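Local coordinates for protein aspartate semialdehyde dehydrogenase (PDB 4WOJ) that probably catalyses the NADPH-dependent reductive dephosphorylation of L-aspartyl-4-phosphate to L-aspartate semialdehyde, on the route to lysine, methionine and threonine, at residues T166-S171 with C267-L273. Numbering follows the deposited sequence.
Sequences TYQAIS and CVRVPSL
Residues 166-169 and 267-270 run extended and roughly the same way, the end-to-end directions of 166-171 and 267-273 lying 39° apart, Cys267 beside Thr166 and Arg269 beside Gln168. At Cys267, CB sits 3.2 Å from Gln168 OE1, which Thr166 OG1 (chi1 p) holds by a 2.6 Å hydrogen bond. Val268 N donates to Thr166 OG1 (3.1 Å), and Val268 O accepts from Gln168 N (2.8 Å). Arg269 starts away from Gln168, but chi2 and chi3, both p, fold its guanidinium back, bringing NH1 3.0 Å from Ala169 O. Val270 N then donates to Gln168 O (2.9 Å), completing a single parallel bridge. Pro271 centres an inverse gamma turn, beyond which Ser272 O accepts a hydrogen bond from Ile170 N (3.0 Å) and Leu273 O a weak one from Ser171 N (3.1 Å). Tyr167 instead faces the second subunit, stacking on its Tyr167. This pairing prolongs neighbouring parallel strands 159-167 and 263-266 of the dimerisation domain, beside the predicted catalytic Cys141 and His276.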
loop_
_atom_site.group_PDB
_atom_site.type_symbol
_atom_site.label_atom_id
_atom_site.label_comp_id
_atom_site.label_asym_id
_atom_site.label_seq_id
_atom_site.Cartn_x
_atom_site.Cartn_y
_atom_site.Cartn_z
ATOM N N THR B 166 2.450 -1.464 5.653
ATOM C CA THR B 166 3.474 -0.753 4.982
ATOM C C THR B 166 3.354 -0.901 3.484
ATOM O O THR B 166 2.686 -1.801 2.971
ATOM C CB THR B 166 4.874 -1.196 5.374
ATOM O OG1 THR B 166 5.197 -2.401 4.681
ATOM C CG2 THR B 166 4.978 -1.400 6.883
ATOM N N TYR B 167 3.956 0.068 2.828
ATOM C CA TYR B 167 3.914 0.254 1.396
ATOM C C TYR B 167 5.358 0.562 1.153
ATOM O O TYR B 167 5.767 1.706 1.190
ATOM C CB TYR B 167 3.061 1.456 1.031
ATOM C CG TYR B 167 1.554 1.445 1.411
ATOM C CD1 TYR B 167 1.114 1.522 2.724
ATOM C CD2 TYR B 167 0.587 1.436 0.412
ATOM C CE1 TYR B 167 -0.261 1.528 3.038
ATOM C CE2 TYR B 167 -0.775 1.451 0.700
ATOM C CZ TYR B 167 -1.197 1.495 2.021
ATOM O OH TYR B 167 -2.561 1.484 2.240
ATOM N N GLN B 168 6.149 -0.487 1.088
ATOM C CA GLN B 168 7.586 -0.397 1.079
ATOM C C GLN B 168 8.263 -0.378 -0.278
ATOM O O GLN B 168 7.967 -1.178 -1.158
ATOM C CB GLN B 168 8.148 -1.589 1.802
ATOM C CG GLN B 168 7.892 -1.460 3.270
ATOM C CD GLN B 168 8.418 -2.636 4.022
ATOM O OE1 GLN B 168 7.683 -3.258 4.815
ATOM N NE2 GLN B 168 9.712 -2.941 3.822
ATOM N N ALA B 169 9.214 0.520 -0.397
ATOM C CA ALA B 169 9.919 0.770 -1.655
ATOM C C ALA B 169 11.044 -0.238 -1.899
ATOM O O ALA B 169 11.532 -0.931 -1.006
ATOM C CB ALA B 169 10.472 2.168 -1.647
ATOM N N ILE B 170 11.456 -0.296 -3.152
ATOM C CA ILE B 170 12.286 -1.376 -3.586
ATOM C C ILE B 170 13.690 -1.171 -3.077
ATOM O O ILE B 170 14.416 -2.117 -2.954
ATOM C CB ILE B 170 12.209 -1.562 -5.112
ATOM C CG1 ILE B 170 12.876 -2.871 -5.530
ATOM C CG2 ILE B 170 12.853 -0.376 -5.866
ATOM C CD1 ILE B 170 12.319 -4.123 -4.887
ATOM N N SER B 171 14.067 0.055 -2.724
ATOM C CA SER B 171 15.454 0.324 -2.319
ATOM C C SER B 171 15.929 -0.499 -1.174
ATOM O O SER B 171 17.093 -0.845 -1.107
ATOM C CB SER B 171 15.690 1.804 -2.029
ATOM O OG SER B 171 14.911 2.283 -0.988
ATOM N N CYS B 267 3.693 -6.236 6.109
ATOM C CA CYS B 267 4.685 -5.557 5.299
ATOM C C CYS B 267 4.535 -5.904 3.787
ATOM O O CYS B 267 4.565 -7.056 3.397
ATOM C CB CYS B 267 6.092 -5.843 5.857
ATOM S SG CYS B 267 6.408 -5.164 7.526
ATOM N N VAL B 268 4.395 -4.885 2.952
ATOM C CA VAL B 268 4.075 -5.064 1.542
ATOM C C VAL B 268 5.042 -4.272 0.672
ATOM O O VAL B 268 5.297 -3.099 0.921
ATOM C CB VAL B 268 2.659 -4.586 1.215
ATOM C CG1 VAL B 268 2.247 -4.978 -0.212
ATOM C CG2 VAL B 268 1.620 -5.142 2.225
ATOM N N ARG B 269 5.596 -4.942 -0.321
ATOM C CA ARG B 269 6.431 -4.309 -1.275
ATOM C C ARG B 269 5.572 -3.688 -2.338
ATOM O O ARG B 269 4.606 -4.341 -2.809
ATOM C CB ARG B 269 7.361 -5.348 -1.907
ATOM C CG ARG B 269 8.448 -4.719 -2.696
ATOM C CD ARG B 269 9.418 -4.042 -1.774
ATOM N NE ARG B 269 10.385 -4.979 -1.243
ATOM C CZ ARG B 269 11.195 -4.710 -0.229
ATOM N NH1 ARG B 269 11.126 -3.549 0.428
ATOM N NH2 ARG B 269 12.067 -5.623 0.158
ATOM N N VAL B 270 5.878 -2.423 -2.668
ATOM C CA VAL B 270 5.133 -1.658 -3.717
ATOM C C VAL B 270 6.114 -1.012 -4.692
ATOM O O VAL B 270 7.308 -0.976 -4.387
ATOM C CB VAL B 270 4.209 -0.559 -3.146
ATOM C CG1 VAL B 270 3.141 -1.166 -2.230
ATOM C CG2 VAL B 270 5.018 0.525 -2.434
ATOM N N PRO B 271 5.625 -0.523 -5.862
ATOM C CA PRO B 271 6.497 0.003 -6.885
ATOM C C PRO B 271 6.890 1.446 -6.623
ATOM O O PRO B 271 6.671 2.313 -7.477
ATOM C CB PRO B 271 5.650 -0.093 -8.181
ATOM C CG PRO B 271 4.418 -0.848 -7.820
ATOM C CD PRO B 271 4.247 -0.662 -6.364
ATOM N N SER B 272 7.459 1.681 -5.444
ATOM C CA SER B 272 8.104 2.926 -5.109
ATOM C C SER B 272 9.602 2.699 -5.133
ATOM O O SER B 272 10.070 1.587 -5.030
ATOM C CB SER B 272 7.692 3.374 -3.703
ATOM O OG SER B 272 6.362 3.803 -3.698
ATOM N N LEU B 273 10.349 3.772 -5.204
ATOM C CA LEU B 273 11.770 3.669 -5.288
ATOM C C LEU B 273 12.541 3.817 -3.967
ATOM O O LEU B 273 13.363 2.946 -3.694
ATOM C CB LEU B 273 12.265 4.616 -6.347
ATOM C CG LEU B 273 11.823 4.270 -7.796
ATOM C CD1 LEU B 273 12.170 5.404 -8.764
ATOM C CD2 LEU B 273 12.400 2.964 -8.331
HETATM O O HOH W 1 6.157 4.078 -0.460
HETATM O O HOH W 2 12.611 -2.570 2.530
#